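Local coordinates for protein group 3 allergen SMIPP-S YvT004A06 (Sarcoptes scabiei type hominis, PDB 3H7T) that is an inactivated paralogue of trypsin-like serine proteases from the scabies mite, probably without the endopeptidase activity of its family, at residues S49-H54 and V67-I72. Numbering follows the deposited sequence.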
ATOM      1  N   SER A  49     -15.435   1.478  12.755  1.00 38.75           N
ATOM      2  CA  SER A  49     -15.120   1.281  14.172  1.00 38.71           C
ATOM      3  C   SER A  49     -14.221   0.064  14.409  1.00 38.53           C
ATOM      4  O   SER A  49     -13.561  -0.035  15.444  1.00 37.93           O
ATOM      5  CB  SER A  49     -16.404   1.173  15.006  1.00 38.90           C
ATOM      6  OG  SER A  49     -17.170   0.039  14.637  1.00 38.88           O
ATOM      7  N   ASP A  50     -14.190  -0.847  13.437  1.00 38.01           N
ATOM      8  CA  ASP A  50     -13.331  -2.024  13.496  1.00 37.03           C
ATOM      9  C   ASP A  50     -11.930  -1.760  12.931  1.00 35.60           C
ATOM     10  O   ASP A  50     -11.116  -2.676  12.826  1.00 35.40           O
ATOM     11  CB  ASP A  50     -13.990  -3.194  12.758  1.00 37.60           C
ATOM     12  CG  ASP A  50     -15.121  -3.833  13.555  1.00 40.82           C
ATOM     13  OD1 ASP A  50     -15.361  -3.426  14.712  1.00 46.47           O
ATOM     14  OD2 ASP A  50     -15.770  -4.754  13.021  1.00 42.82           O
ATOM     15  N   ILE A  51     -11.652  -0.506  12.579  1.00 34.25           N
ATOM     16  CA  ILE A  51     -10.380  -0.149  11.949  1.00 32.65           C
ATOM     17  C   ILE A  51      -9.602   0.881  12.770  1.00 32.60           C
ATOM     18  O   ILE A  51     -10.158   1.888  13.212  1.00 32.72           O
ATOM     19  CB  ILE A  51     -10.590   0.349  10.493  1.00 32.34           C
ATOM     20  CG1 ILE A  51     -11.208  -0.763   9.631  1.00 29.32           C
ATOM     21  CG2 ILE A  51      -9.269   0.837   9.876  1.00 29.34           C
ATOM     22  CD1 ILE A  51     -11.800  -0.271   8.310  1.00 25.00           C
ATOM     23  N   SER A  52      -8.315   0.605  12.968  1.00 32.70           N
ATOM     24  CA  SER A  52      -7.407   1.499  13.679  1.00 33.09           C
ATOM     25  C   SER A  52      -6.232   1.887  12.781  1.00 32.58           C
ATOM     26  O   SER A  52      -5.755   1.080  11.982  1.00 32.17           O
ATOM     27  CB  SER A  52      -6.890   0.824  14.955  1.00 33.54           C
ATOM     28  OG  SER A  52      -6.150   1.738  15.750  1.00 38.80           O
ATOM     29  N   ILE A  53      -5.782   3.129  12.917  1.00 32.11           N
ATOM     30  CA  ILE A  53      -4.606   3.622  12.211  1.00 31.09           C
ATOM     31  C   ILE A  53      -3.490   3.835  13.231  1.00 31.10           C
ATOM     32  O   ILE A  53      -3.642   4.632  14.165  1.00 31.76           O
ATOM     33  CB  ILE A  53      -4.900   4.939  11.435  1.00 30.33           C
ATOM     34  CG1 ILE A  53      -5.893   4.686  10.298  1.00 32.28           C
ATOM     35  CG2 ILE A  53      -3.622   5.547  10.866  1.00 30.58           C
ATOM     36  CD1 ILE A  53      -7.351   4.909  10.703  1.00 39.62           C
ATOM     37  N   HIS A  54      -2.378   3.126  13.041  1.00 29.05           N
ATOM     38  CA  HIS A  54      -1.235   3.182  13.955  1.00 28.21           C
ATOM     39  C   HIS A  54      -0.105   3.949  13.283  1.00 27.69           C
ATOM     40  O   HIS A  54       0.396   3.529  12.238  1.00 28.07           O
ATOM     41  CB  HIS A  54      -0.798   1.758  14.353  1.00 26.95           C
ATOM     42  CG  HIS A  54       0.409   1.712  15.243  1.00 30.92           C
ATOM     43  ND1 HIS A  54       0.380   2.112  16.560  1.00 33.80           N
ATOM     44  CD2 HIS A  54       1.673   1.286  15.008  1.00 30.60           C
ATOM     45  CE1 HIS A  54       1.577   1.949  17.095  1.00 34.65           C
ATOM     46  NE2 HIS A  54       2.380   1.454  16.171  1.00 33.45           N
ATOM     47  N   VAL A  67      -5.531   5.783  16.265  1.00 32.71           N
ATOM     48  CA  VAL A  67      -6.707   6.613  16.059  1.00 32.86           C
ATOM     49  C   VAL A  67      -7.714   5.785  15.268  1.00 33.13           C
ATOM     50  O   VAL A  67      -7.348   5.080  14.317  1.00 32.66           O
ATOM     51  CB  VAL A  67      -6.343   7.953  15.346  1.00 32.95           C
ATOM     52  CG1 VAL A  67      -5.731   7.709  13.964  1.00 30.82           C
ATOM     53  CG2 VAL A  67      -7.548   8.883  15.256  1.00 36.55           C
ATOM     54  N   MET A  68      -8.972   5.849  15.688  1.00 32.99           N
ATOM     55  CA  MET A  68     -10.038   5.079  15.064  1.00 33.73           C
ATOM     56  C   MET A  68     -10.399   5.665  13.700  1.00 33.17           C
ATOM     57  O   MET A  68     -10.236   6.866  13.467  1.00 32.03           O
ATOM     58  CB  MET A  68     -11.269   5.074  15.976  1.00 34.39           C
ATOM     59  CG  MET A  68     -11.912   3.704  16.186  1.00 40.86           C
ATOM     60  SD  MET A  68     -10.758   2.451  16.806  1.00 50.58           S
ATOM     61  CE  MET A  68     -11.832   1.463  17.850  1.00 52.29           C
ATOM     62  N   ALA A  69     -10.877   4.811  12.800  1.00 33.65           N
ATOM     63  CA  ALA A  69     -11.419   5.274  11.521  1.00 33.86           C
ATOM     64  C   ALA A  69     -12.823   5.828  11.721  1.00 34.11           C
ATOM     65  O   ALA A  69     -13.572   5.344  12.573  1.00 34.07           O
ATOM     66  CB  ALA A  69     -11.442   4.150  10.516  1.00 33.66           C
ATOM     67  N   LYS A  70     -13.164   6.840  10.929  1.00 34.05           N
ATOM     68  CA  LYS A  70     -14.503   7.421  10.924  1.00 34.44           C
ATOM     69  C   LYS A  70     -15.284   6.968   9.690  1.00 33.99           C
ATOM     70  O   LYS A  70     -16.401   6.467   9.813  1.00 34.33           O
ATOM     71  CB  LYS A  70     -14.418   8.948  10.975  1.00 35.28           C
ATOM     72  CG  LYS A  70     -15.762   9.655  11.098  1.00 36.92           C
ATOM     73  CD  LYS A  70     -15.593  11.088  11.584  1.00 42.09           C
ATOM     74  CE  LYS A  70     -15.035  11.994  10.497  1.00 44.72           C
ATOM     75  NZ  LYS A  70     -14.808  13.376  11.001  1.00 48.87           N
ATOM     76  N   LYS A  71     -14.695   7.159   8.510  1.00 33.25           N
ATOM     77  CA  LYS A  71     -15.317   6.773   7.244  1.00 33.21           C
ATOM     78  C   LYS A  71     -14.331   6.031   6.339  1.00 33.08           C
ATOM     79  O   LYS A  71     -13.126   6.292   6.366  1.00 32.65           O
ATOM     80  CB  LYS A  71     -15.852   8.006   6.506  1.00 33.71           C
ATOM     81  CG  LYS A  71     -16.938   8.779   7.249  1.00 34.17           C
ATOM     82  CD  LYS A  71     -17.058  10.185   6.696  1.00 36.23           C
ATOM     83  CE  LYS A  71     -17.785  11.118   7.654  1.00 39.90           C
ATOM     84  NZ  LYS A  71     -17.713  12.535   7.190  1.00 39.90           N
ATOM     85  N   ILE A  72     -14.865   5.112   5.537  1.00 32.80           N
ATOM     86  CA  ILE A  72     -14.088   4.341   4.579  1.00 32.08           C
ATOM     87  C   ILE A  72     -14.612   4.638   3.172  1.00 31.42           C
ATOM     88  O   ILE A  72     -15.809   4.510   2.913  1.00 32.05           O
ATOM     89  CB  ILE A  72     -14.197   2.813   4.838  1.00 31.77           C
ATOM     90  CG1 ILE A  72     -13.823   2.442   6.288  1.00 34.28           C
ATOM     91  CG2 ILE A  72     -13.369   2.019   3.821  1.00 31.43           C
ATOM     92  CD1 ILE A  72     -12.457   2.928   6.758  1.00 34.46           C
TER
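Ile51 and Ile72 meet tip to tip: both carry CG1 anti to the carbonyl carbon, and with chi2 extended in Ile51 (164°) but folded in Ile72 (-54°) Ile51 CD1 comes within 3.6 Å of Ile72 CD1. Val67 instead sets CG1 between its backbone N and carbonyl carbon, where CG1 lies 3.8 Å from Ile53 CB. Ala69, between Val67 and Ile72 in sequence, sets its CB 3.9 Å from Ile51 CB, and Ile53 CD1 touches Ala69 CB at 4.2 Å. The backbones form an antiparallel hairpin. Ile53 and Val67 make the hydrogen-bonded pair, with Ile53 N to Val67 O at 2.9 Å and nearly straight, and Val67 N returning the bond to Ile53 O. One step on, Ala69 N donates to Ile51 O at 3.0 Å. Ser52 and Met68 form the neighbouring non-hydrogen-bonded pair, their side chains on the face opposite Ile53 and Val67, and the bent methionine chain carries Met68 CE to 3.3 Å from Ser49 O. A classic beta bulge, Lys70 and Lys71 facing Glu90, follows in strand 65-74. Three backbone bonds thus set the register, while buried aliphatic groups pack this hairpin of the trypsin-fold barrel against Ile89 and Val43.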